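Local coordinates for protein amorpha-4,11-diene synthase (Artemisia annua, PDB 4GAX) that probably cyclises farnesyl diphosphate to a sesquiterpene in a magnesium-dependent reaction, as an engineered sesquiterpene synthase, at residues 450-455 against 530-535; 446-451 against 523-528; 216-221 against 289-294; 425-430 against 440-445. One frame throughout, in Å; residues are numbered along the deposited sequence.

Contacts 1 and 2 are neighbouring levels of one helix pair, 447-461 against 519-535; their centres lie about 8 Å apart and K452 CE meets L528 CB at 4.0 Å. The far side of helix 519-535 leads to contact 3, about 14 Å from contact 2 between centres, where N527 ND2 approaches S292 O at 2.8 Å, a probable hydrogen bond. Contact 4 lies about 11 Å from contact 2; W441 CH2 bridges them, 3.9 Å from L448 CD2. Contacts 1, 2 and 4 belong to the helical bundle of class I terpene synthases, which contact 3 joins through helix 282-292; helix 299-322 carries DDIYD and helix 447-461 runs into NDLAG, sequences probably binding magnesium and diphosphate as in relatives.

Contact 1: 450-455 against 530-535; sequences RYKGIL and HFLDVL
With chi1 at 180°, K452 sends CG opposite the backbone N and stays extended until a bend at its last torsion, whereas L532 turns CG anti to the carbonyl carbon (chi1 -59°); together these settings bring L532 CD1 against the root of the lysine. The methyl does two things there: it lies 4.0 Å from K452 CG, and it comes still nearer to the backbone, with CD1 at 3.7 Å from K452 O. The two side chains cross at about a right angle, and the leucine methyl meets the lysine at CG and its carbonyl oxygen. One turn further on, L455 adds a looser apolar touch, its CD2 standing 4.4 Å from L532 CD1. The pair joins helices 447-461 and 519-535 inside the all-helical bundle of the class I terpene synthase fold, and helix 447-461 runs on into NDLAG, a sequence resembling the second metal-binding motif of this family. The backbones remain well apart: the closest CA atoms, those of L455 and L532, are separated by 8.2 Å. Beyond this level L455 also packs on W504 and I507 of helix 489-513, and the aliphatic part of K452 rests on L528 and V529. On another side of helix 519-535 the ring of F531 meets W288 with the planes about 30° apart.

Contact 2: 446-451 against 523-528; sequences PPLLRY and VAVINL
L448 and L449 make this contact with V525, and the turn that presents them starts at P446. That proline occupies the N-cap of helix 447-461 and packs on W441; its O receives weak backbone bonds from L449 N and R450 N, at 3.1 and 3.3 Å from P446 O. P447 begins the helix itself, where a proline costs little because the first turn needs no backbone N-H from it, and its CA lies over one face of the R450 guanidinium, offset toward the rim. L448 follows as the side chain nearest the other helix. With CG anti to the backbone N (chi1 173°) its isobutyl group reaches across, and CD2 comes to 3.8 Å from V525 CG1. The leucine CG is almost as near, 4.2 Å from the same V525 CG1, and the two side chains meet at a slant. L449 approaches from beside it: its CD2 stops 4.4 Å from V525 CG1, so one valine methyl serves both leucines. L449 and V525 also share T423 of helix 419-429 as a neighbour, and W441 lies against both leucines. Further along, Y451 packs on D506, I507 and E510 of helix 489-513. Aliphatic contacts of this kind, two leucines on one valine methyl, join helices 447-461 and 519-535 in the helical bundle of the class I terpene cyclase fold.

Contact 3: 216-221 against 289-294; sequences KRLPRI and ALASRF
The ring of F294 and the guanidinium of R220 are turned only 20° from each other, yet they meet at a slant, and the ring also takes P219 obliquely. The start of helix 219-232 here leans on segment 289-294; by comparison with plant terpene synthases the former probably belongs to the N-terminal helical domain, and the contact would then join the two helical domains of the fold. R220 CD lies 3.9 Å from F294 CD1, while at a meta carbon on the other flank of the ring, F294 CE2, P219 CB lies at 3.9 Å. R220 CB is also close, 4.0 Å from F294 CG, and the arginine chain crosses the phenylalanine at about a right angle. The ring can stand there because F294 places CG between the backbone N and the carbonyl carbon (chi1 71°). An alanine here removes the ring, which would probably open a gap beside P219 and leave the R220 methylenes less firmly packed. The polar end of R220 is held elsewhere: NH2 donates a hydrogen bond to F248 O on helix 238-269. Away from the ring, L218, at the N-cap of helix 219-232, puts CD2 at 3.9 Å from A291 CB, and F531 of helix 519-535 packs on both. Within 289-294, A289 O is gripped twice, by S292 N at 3.1 Å and by S292 OG at 2.7 Å, the hydroxyl donating in the carbonyl plane with a C=O...OG angle of 151°.

Contact 4: 425-430 against 440-445; sequences TCYLGM and EWAVSE
Y427 of helix 419-429 meets W441 and A442 of helix 436-443 across a helix-loop-helix hairpin of the terpene synthase bundle; in plant relatives the first of these helices helps to line the substrate pocket, and it probably does so here. The tyrosine sends its phenol across the hairpin with CG anti to the carbonyl carbon (chi1 -78°). Its OH arrives at the edge of the indole, near the indole plane, 3.3 Å from W441 CE3 and 3.8 Å from W441 CZ3, so the oxygen faces the hydrogen-bearing rim of the six-membered ring. The two side chains cross at about a right angle. Beside this, A442 CB packs 4.0 Å from Y427 CE1. The hydroxyl is fixed by a hydrogen bond to A438 O on the same helix as the tryptophan, while F439 meets the tyrosine ring edge-to-face. L521 of helix 519-535 also packs on Y427. Helix 436-443 finishes just beyond the contact, where S444 OG donates to E440 O at 2.5 Å from 38° above the carbonyl plane.

Contact 1: 450-455 against 530-535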
# COMPACT_ATOMS: atom_id res chain seq x y z
N ARG A 450 1.71 -7.64 13.14
CA ARG A 450 0.93 -8.84 13.41
C ARG A 450 -0.41 -8.77 12.69
O ARG A 450 -0.88 -9.77 12.12
CB ARG A 450 0.68 -9.01 14.91
CG ARG A 450 0.08 -10.37 15.29
CD ARG A 450 -0.53 -10.34 16.68
NE ARG A 450 0.27 -9.53 17.60
CZ ARG A 450 -0.23 -8.70 18.51
NH1 ARG A 450 -1.55 -8.55 18.62
NH2 ARG A 450 0.58 -8.01 19.31
N TYR A 451 -1.04 -7.60 12.75
CA TYR A 451 -2.34 -7.40 12.12
C TYR A 451 -2.23 -7.53 10.59
O TYR A 451 -3.06 -8.17 9.96
CB TYR A 451 -2.93 -6.04 12.51
CG TYR A 451 -3.49 -5.96 13.92
CD1 TYR A 451 -4.15 -7.04 14.49
CD2 TYR A 451 -3.33 -4.81 14.69
CE1 TYR A 451 -4.67 -6.97 15.79
CE2 TYR A 451 -3.84 -4.73 15.99
CZ TYR A 451 -4.51 -5.81 16.53
OH TYR A 451 -5.01 -5.72 17.80
N LYS A 452 -1.22 -6.87 10.02
CA LYS A 452 -0.94 -6.98 8.59
C LYS A 452 -0.82 -8.46 8.19
O LYS A 452 -1.46 -8.91 7.23
CB LYS A 452 0.35 -6.24 8.25
CG LYS A 452 0.74 -6.30 6.78
CD LYS A 452 2.06 -5.54 6.54
CE LYS A 452 2.48 -5.57 5.06
NZ LYS A 452 2.48 -6.94 4.49
N GLY A 453 -0.01 -9.20 8.94
CA GLY A 453 0.18 -10.62 8.67
C GLY A 453 -1.11 -11.43 8.73
O GLY A 453 -1.37 -12.27 7.86
N ILE A 454 -1.93 -11.18 9.75
CA ILE A 454 -3.19 -11.91 9.91
C ILE A 454 -4.18 -11.53 8.80
O ILE A 454 -4.84 -12.40 8.21
CB ILE A 454 -3.85 -11.62 11.26
CG1 ILE A 454 -2.97 -12.12 12.42
CG2 ILE A 454 -5.22 -12.28 11.34
CD1 ILE A 454 -3.57 -11.83 13.79
N LEU A 455 -4.28 -10.23 8.52
CA LEU A 455 -5.18 -9.74 7.47
C LEU A 455 -4.81 -10.34 6.12
O LEU A 455 -5.68 -10.73 5.34
CB LEU A 455 -5.10 -8.22 7.40
CG LEU A 455 -5.88 -7.52 6.27
CD1 LEU A 455 -7.36 -7.83 6.33
CD2 LEU A 455 -5.66 -6.02 6.33
N HIS A 530 -2.61 -1.71 2.74
CA HIS A 530 -3.73 -1.49 1.82
C HIS A 530 -3.54 -2.22 0.50
O HIS A 530 -4.51 -2.67 -0.13
CB HIS A 530 -3.95 0.02 1.59
CG HIS A 530 -4.60 0.70 2.75
ND1 HIS A 530 -4.24 1.97 3.17
CD2 HIS A 530 -5.59 0.29 3.58
CE1 HIS A 530 -4.98 2.31 4.21
NE2 HIS A 530 -5.80 1.30 4.49
N PHE A 531 -2.28 -2.37 0.09
CA PHE A 531 -1.99 -3.15 -1.12
C PHE A 531 -2.52 -4.58 -1.06
O PHE A 531 -2.86 -5.19 -2.10
CB PHE A 531 -0.49 -3.16 -1.42
CG PHE A 531 -0.14 -3.95 -2.63
CD1 PHE A 531 -0.46 -3.48 -3.89
CD2 PHE A 531 0.47 -5.19 -2.52
CE1 PHE A 531 -0.16 -4.21 -5.03
CE2 PHE A 531 0.79 -5.93 -3.66
CZ PHE A 531 0.47 -5.44 -4.91
N LEU A 532 -2.61 -5.13 0.15
CA LEU A 532 -3.06 -6.53 0.28
C LEU A 532 -4.45 -6.69 -0.30
O LEU A 532 -4.80 -7.76 -0.82
CB LEU A 532 -3.05 -6.99 1.74
CG LEU A 532 -1.74 -6.96 2.54
CD1 LEU A 532 -2.02 -7.09 4.05
CD2 LEU A 532 -0.81 -8.05 2.08
N ASP A 533 -5.24 -5.63 -0.22
CA ASP A 533 -6.60 -5.65 -0.77
C ASP A 533 -6.57 -5.79 -2.28
O ASP A 533 -7.48 -6.38 -2.86
CB ASP A 533 -7.37 -4.39 -0.36
CG ASP A 533 -8.87 -4.63 -0.26
OD1 ASP A 533 -9.28 -5.72 0.22
OD2 ASP A 533 -9.64 -3.73 -0.65
N VAL A 534 -5.53 -5.26 -2.92
CA VAL A 534 -5.33 -5.39 -4.37
C VAL A 534 -4.70 -6.73 -4.69
O VAL A 534 -5.09 -7.43 -5.64
CB VAL A 534 -4.41 -4.27 -4.89
CG1 VAL A 534 -3.92 -4.59 -6.31
CG2 VAL A 534 -5.14 -2.92 -4.86
N LEU A 535 -3.71 -7.11 -3.90
CA LEU A 535 -3.04 -8.39 -4.07
C LEU A 535 -4.06 -9.53 -4.06
O LEU A 535 -4.04 -10.40 -4.94
CB LEU A 535 -2.03 -8.60 -2.93
CG LEU A 535 -0.68 -9.23 -3.27
CD1 LEU A 535 -0.15 -10.07 -2.10
CD2 LEU A 535 -0.73 -10.03 -4.56

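Contact 2: 446-451 against 523-528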
# COMPACT_ATOMS: atom_id res chain seq x y z
N PRO A 446 5.48 -5.59 16.89
CA PRO A 446 4.41 -4.61 17.12
C PRO A 446 3.09 -5.12 16.57
O PRO A 446 3.08 -5.82 15.55
CB PRO A 446 4.87 -3.39 16.31
CG PRO A 446 5.66 -4.00 15.16
CD PRO A 446 6.37 -5.19 15.79
N PRO A 447 1.97 -4.79 17.25
CA PRO A 447 0.65 -5.24 16.79
C PRO A 447 0.36 -4.92 15.31
O PRO A 447 -0.31 -5.70 14.63
CB PRO A 447 -0.30 -4.46 17.70
CG PRO A 447 0.47 -4.35 18.99
CD PRO A 447 1.91 -4.17 18.58
N LEU A 448 0.85 -3.78 14.82
CA LEU A 448 0.56 -3.38 13.45
C LEU A 448 1.05 -4.42 12.43
O LEU A 448 0.35 -4.73 11.46
CB LEU A 448 1.17 -2.01 13.15
CG LEU A 448 1.10 -1.49 11.71
CD1 LEU A 448 -0.34 -1.32 11.24
CD2 LEU A 448 1.84 -0.17 11.60
N LEU A 449 2.24 -4.98 12.65
CA LEU A 449 2.78 -5.98 11.73
C LEU A 449 2.08 -7.32 11.90
O LEU A 449 1.86 -8.04 10.93
CB LEU A 449 4.30 -6.13 11.90
CG LEU A 449 5.09 -4.86 11.57
CD1 LEU A 449 6.61 -5.10 11.71
CD2 LEU A 449 4.76 -4.35 10.19
N ARG A 450 1.71 -7.64 13.14
CA ARG A 450 0.93 -8.84 13.41
C ARG A 450 -0.41 -8.77 12.69
O ARG A 450 -0.88 -9.77 12.12
CB ARG A 450 0.68 -9.01 14.91
CG ARG A 450 0.08 -10.37 15.29
CD ARG A 450 -0.53 -10.34 16.68
NE ARG A 450 0.27 -9.53 17.60
CZ ARG A 450 -0.23 -8.70 18.51
NH1 ARG A 450 -1.55 -8.55 18.62
NH2 ARG A 450 0.58 -8.01 19.31
N TYR A 451 -1.04 -7.60 12.75
CA TYR A 451 -2.34 -7.40 12.12
C TYR A 451 -2.23 -7.53 10.59
O TYR A 451 -3.06 -8.17 9.96
CB TYR A 451 -2.93 -6.04 12.51
CG TYR A 451 -3.49 -5.96 13.92
CD1 TYR A 451 -4.15 -7.04 14.49
CD2 TYR A 451 -3.33 -4.81 14.69
CE1 TYR A 451 -4.67 -6.97 15.79
CE2 TYR A 451 -3.84 -4.73 15.99
CZ TYR A 451 -4.51 -5.81 16.53
OH TYR A 451 -5.01 -5.72 17.80
N VAL A 523 3.97 5.55 6.63
CA VAL A 523 3.15 5.72 5.43
C VAL A 523 3.42 4.54 4.49
O VAL A 523 2.49 3.98 3.92
CB VAL A 523 3.42 7.08 4.72
CG1 VAL A 523 2.83 7.11 3.30
CG2 VAL A 523 2.88 8.24 5.57
N ALA A 524 4.69 4.15 4.37
CA ALA A 524 5.06 3.00 3.54
C ALA A 524 4.39 1.74 4.06
O ALA A 524 3.88 0.95 3.28
CB ALA A 524 6.59 2.81 3.52
N VAL A 525 4.44 1.54 5.37
CA VAL A 525 3.81 0.37 5.97
C VAL A 525 2.31 0.36 5.66
O VAL A 525 1.78 -0.67 5.26
CB VAL A 525 4.02 0.29 7.50
CG1 VAL A 525 3.13 -0.81 8.11
CG2 VAL A 525 5.51 0.03 7.83
N ILE A 526 1.63 1.49 5.85
CA ILE A 526 0.18 1.50 5.69
C ILE A 526 -0.19 1.25 4.22
O ILE A 526 -1.21 0.61 3.93
CB ILE A 526 -0.51 2.79 6.24
CG1 ILE A 526 -2.01 2.57 6.42
CG2 ILE A 526 -0.31 4.01 5.33
CD1 ILE A 526 -2.35 1.57 7.50
N ASN A 527 0.65 1.72 3.30
CA ASN A 527 0.38 1.50 1.88
C ASN A 527 0.51 0.02 1.57
O ASN A 527 -0.32 -0.56 0.87
CB ASN A 527 1.33 2.32 1.00
CG ASN A 527 1.06 3.82 1.06
OD1 ASN A 527 -0.04 4.26 1.45
ND2 ASN A 527 2.05 4.61 0.66
N LEU A 528 1.56 -0.61 2.11
CA LEU A 528 1.74 -2.05 1.89
C LEU A 528 0.58 -2.85 2.48
O LEU A 528 0.20 -3.88 1.92
CB LEU A 528 3.08 -2.55 2.46
CG LEU A 528 4.29 -2.08 1.64
CD1 LEU A 528 5.60 -2.45 2.35
CD2 LEU A 528 4.27 -2.69 0.24

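Contact 3: 216-221 against 289-294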
# COMPACT_ATOMS: atom_id res chain seq x y z
N LYS A 216 -8.55 3.30 1.63
CA LYS A 216 -8.08 1.97 1.28
C LYS A 216 -7.41 1.88 -0.11
O LYS A 216 -6.66 0.95 -0.37
CB LYS A 216 -9.22 0.94 1.40
CG LYS A 216 -9.46 0.51 2.86
CD LYS A 216 -10.74 -0.29 3.07
CE LYS A 216 -10.72 -1.60 2.31
NZ LYS A 216 -9.37 -2.20 2.37
N ARG A 217 -7.71 2.84 -0.98
CA ARG A 217 -7.10 2.87 -2.32
C ARG A 217 -5.69 3.47 -2.25
O ARG A 217 -5.47 4.50 -1.59
CB ARG A 217 -7.97 3.69 -3.29
CG ARG A 217 -7.45 3.72 -4.75
CD ARG A 217 -8.57 4.19 -5.70
NE ARG A 217 -9.41 5.14 -5.00
CZ ARG A 217 -10.69 4.95 -4.72
NH1 ARG A 217 -11.32 3.86 -5.13
NH2 ARG A 217 -11.33 5.88 -4.03
N LEU A 218 -4.74 2.82 -2.91
CA LEU A 218 -3.37 3.32 -2.95
C LEU A 218 -3.39 4.71 -3.60
O LEU A 218 -4.09 4.91 -4.59
CB LEU A 218 -2.52 2.38 -3.81
CG LEU A 218 -1.76 1.26 -3.09
CD1 LEU A 218 -2.09 1.17 -1.61
CD2 LEU A 218 -1.99 -0.07 -3.79
N PRO A 219 -2.60 5.66 -3.07
CA PRO A 219 -2.63 7.05 -3.57
C PRO A 219 -2.36 7.21 -5.06
O PRO A 219 -2.99 8.05 -5.67
CB PRO A 219 -1.55 7.77 -2.74
CG PRO A 219 -0.85 6.68 -1.91
CD PRO A 219 -1.80 5.52 -1.83
N ARG A 220 -1.45 6.43 -5.65
CA ARG A 220 -1.18 6.56 -7.09
C ARG A 220 -2.37 6.06 -7.92
O ARG A 220 -2.66 6.58 -9.02
CB ARG A 220 0.09 5.81 -7.49
CG ARG A 220 0.56 6.04 -8.94
CD ARG A 220 0.93 7.50 -9.18
NE ARG A 220 1.58 7.65 -10.49
CZ ARG A 220 1.96 8.81 -11.02
NH1 ARG A 220 1.75 9.95 -10.36
NH2 ARG A 220 2.55 8.83 -12.21
N ILE A 221 -3.06 5.05 -7.40
CA ILE A 221 -4.25 4.55 -8.10
C ILE A 221 -5.39 5.58 -7.97
O ILE A 221 -6.17 5.77 -8.90
CB ILE A 221 -4.70 3.18 -7.55
CG1 ILE A 221 -3.61 2.13 -7.81
CG2 ILE A 221 -6.00 2.73 -8.18
CD1 ILE A 221 -3.91 0.75 -7.18
N ALA A 289 6.20 -3.20 -5.16
CA ALA A 289 7.15 -2.22 -4.62
C ALA A 289 6.61 -0.81 -4.84
O ALA A 289 6.75 0.09 -3.98
CB ALA A 289 8.51 -2.37 -5.27
N LEU A 290 5.97 -0.61 -6.00
CA LEU A 290 5.43 0.69 -6.38
C LEU A 290 4.35 1.15 -5.40
O LEU A 290 4.11 2.35 -5.24
CB LEU A 290 4.86 0.61 -7.79
CG LEU A 290 4.30 1.91 -8.38
CD1 LEU A 290 5.33 3.05 -8.29
CD2 LEU A 290 3.85 1.69 -9.82
N ALA A 291 3.72 0.19 -4.73
CA ALA A 291 2.69 0.51 -3.74
C ALA A 291 3.24 1.11 -2.45
O ALA A 291 2.59 1.97 -1.83
CB ALA A 291 1.85 -0.73 -3.42
N SER A 292 4.44 0.69 -2.05
CA SER A 292 4.99 1.15 -0.77
C SER A 292 5.09 2.66 -0.75
O SER A 292 4.51 3.32 0.13
CB SER A 292 6.36 0.51 -0.49
OG SER A 292 7.31 0.88 -1.49
N ARG A 293 5.83 3.22 -1.71
CA ARG A 293 5.90 4.67 -1.90
C ARG A 293 6.06 4.92 -3.40
O ARG A 293 6.94 4.33 -4.03
CB ARG A 293 7.10 5.30 -1.17
CG ARG A 293 7.13 5.25 0.39
CD ARG A 293 5.92 5.94 1.05
NE ARG A 293 5.67 7.32 0.62
CZ ARG A 293 5.79 8.39 1.41
NH1 ARG A 293 6.19 8.26 2.67
NH2 ARG A 293 5.49 9.61 0.95
N PHE A 294 5.23 5.78 -3.98
CA PHE A 294 5.31 5.99 -5.44
C PHE A 294 6.12 7.24 -5.78
O PHE A 294 6.44 7.49 -6.95
CB PHE A 294 3.90 6.15 -6.03
CG PHE A 294 3.26 7.46 -5.66
CD1 PHE A 294 3.42 8.59 -6.45
CD2 PHE A 294 2.53 7.57 -4.48
CE1 PHE A 294 2.85 9.81 -6.08
CE2 PHE A 294 1.94 8.79 -4.10
CZ PHE A 294 2.11 9.92 -4.91

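Contact 4: 425-430 against 440-445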
# COMPACT_ATOMS: atom_id res chain seq x y z
N THR A 425 12.79 -4.03 4.61
CA THR A 425 13.39 -3.78 3.29
C THR A 425 13.16 -2.32 2.93
O THR A 425 14.03 -1.67 2.30
CB THR A 425 12.81 -4.68 2.19
OG1 THR A 425 13.10 -6.06 2.48
CG2 THR A 425 13.42 -4.33 0.83
N CYS A 426 12.01 -1.79 3.33
CA CYS A 426 11.77 -0.34 3.18
C CYS A 426 12.73 0.48 4.03
O CYS A 426 13.15 1.57 3.62
CB CYS A 426 10.33 0.03 3.54
SG CYS A 426 9.13 -0.47 2.26
N TYR A 427 13.04 -0.02 5.23
CA TYR A 427 14.01 0.66 6.08
C TYR A 427 15.34 0.82 5.33
O TYR A 427 15.94 1.90 5.31
CB TYR A 427 14.28 -0.13 7.36
CG TYR A 427 13.22 -0.04 8.45
CD1 TYR A 427 13.54 -0.37 9.76
CD2 TYR A 427 11.91 0.33 8.16
CE1 TYR A 427 12.60 -0.31 10.77
CE2 TYR A 427 10.95 0.39 9.18
CZ TYR A 427 11.31 0.07 10.48
OH TYR A 427 10.38 0.12 11.50
N LEU A 428 15.80 -0.27 4.73
CA LEU A 428 17.10 -0.26 4.05
C LEU A 428 17.08 0.69 2.86
O LEU A 428 18.07 1.38 2.60
CB LEU A 428 17.48 -1.67 3.57
CG LEU A 428 17.73 -2.69 4.67
CD1 LEU A 428 18.34 -3.97 4.08
CD2 LEU A 428 18.66 -2.10 5.72
N GLY A 429 15.95 0.74 2.15
CA GLY A 429 15.81 1.60 0.99
C GLY A 429 15.68 3.05 1.39
O GLY A 429 16.01 3.95 0.61
N MET A 430 15.21 3.29 2.61
CA MET A 430 15.09 4.65 3.16
C MET A 430 16.06 4.90 4.31
O MET A 430 15.67 5.41 5.37
CB MET A 430 13.66 4.89 3.65
CG MET A 430 12.67 5.02 2.53
SD MET A 430 10.99 5.42 3.11
CE MET A 430 10.20 3.92 2.56
N GLU A 440 14.13 -0.98 16.57
CA GLU A 440 13.62 -1.48 17.85
C GLU A 440 12.13 -1.76 17.72
O GLU A 440 11.64 -2.80 18.17
CB GLU A 440 13.88 -0.47 18.97
CG GLU A 440 15.35 -0.28 19.32
CD GLU A 440 15.58 0.89 20.27
OE1 GLU A 440 14.59 1.59 20.60
OE2 GLU A 440 16.74 1.11 20.67
N TRP A 441 11.40 -0.83 17.11
CA TRP A 441 9.98 -1.04 16.86
C TRP A 441 9.76 -2.33 16.07
O TRP A 441 8.99 -3.20 16.48
CB TRP A 441 9.39 0.15 16.09
CG TRP A 441 7.93 -0.01 15.85
CD1 TRP A 441 6.92 0.17 16.76
CD2 TRP A 441 7.30 -0.40 14.63
NE1 TRP A 441 5.71 -0.08 16.18
CE2 TRP A 441 5.91 -0.43 14.87
CE3 TRP A 441 7.78 -0.73 13.36
CZ2 TRP A 441 5.00 -0.78 13.88
CZ3 TRP A 441 6.88 -1.06 12.37
CH2 TRP A 441 5.50 -1.09 12.64
N ALA A 442 10.45 -2.43 14.94
CA ALA A 442 10.40 -3.61 14.07
C ALA A 442 10.63 -4.93 14.80
O ALA A 442 9.94 -5.91 14.54
CB ALA A 442 11.40 -3.46 12.92
N VAL A 443 11.61 -4.96 15.70
CA VAL A 443 11.92 -6.20 16.40
C VAL A 443 10.99 -6.46 17.59
O VAL A 443 10.93 -7.56 18.11
CB VAL A 443 13.40 -6.28 16.87
CG1 VAL A 443 14.35 -5.90 15.73
CG2 VAL A 443 13.64 -5.39 18.07
N SER A 444 10.24 -5.43 17.99
CA SER A 444 9.33 -5.52 19.13
C SER A 444 8.14 -6.44 18.92
O SER A 444 7.35 -6.62 19.85
CB SER A 444 8.77 -4.13 19.46
OG SER A 444 9.80 -3.25 19.84
N GLU A 445 8.00 -6.98 17.71
CA GLU A 445 6.75 -7.65 17.31
C GLU A 445 5.53 -6.75 17.56
O GLU A 445 4.64 -7.10 18.35
CB GLU A 445 6.60 -9.01 18.00
CG GLU A 445 7.62 -10.02 17.52
CD GLU A 445 7.78 -11.22 18.45
OE1 GLU A 445 6.80 -11.58 19.15
OE2 GLU A 445 8.89 -11.78 18.49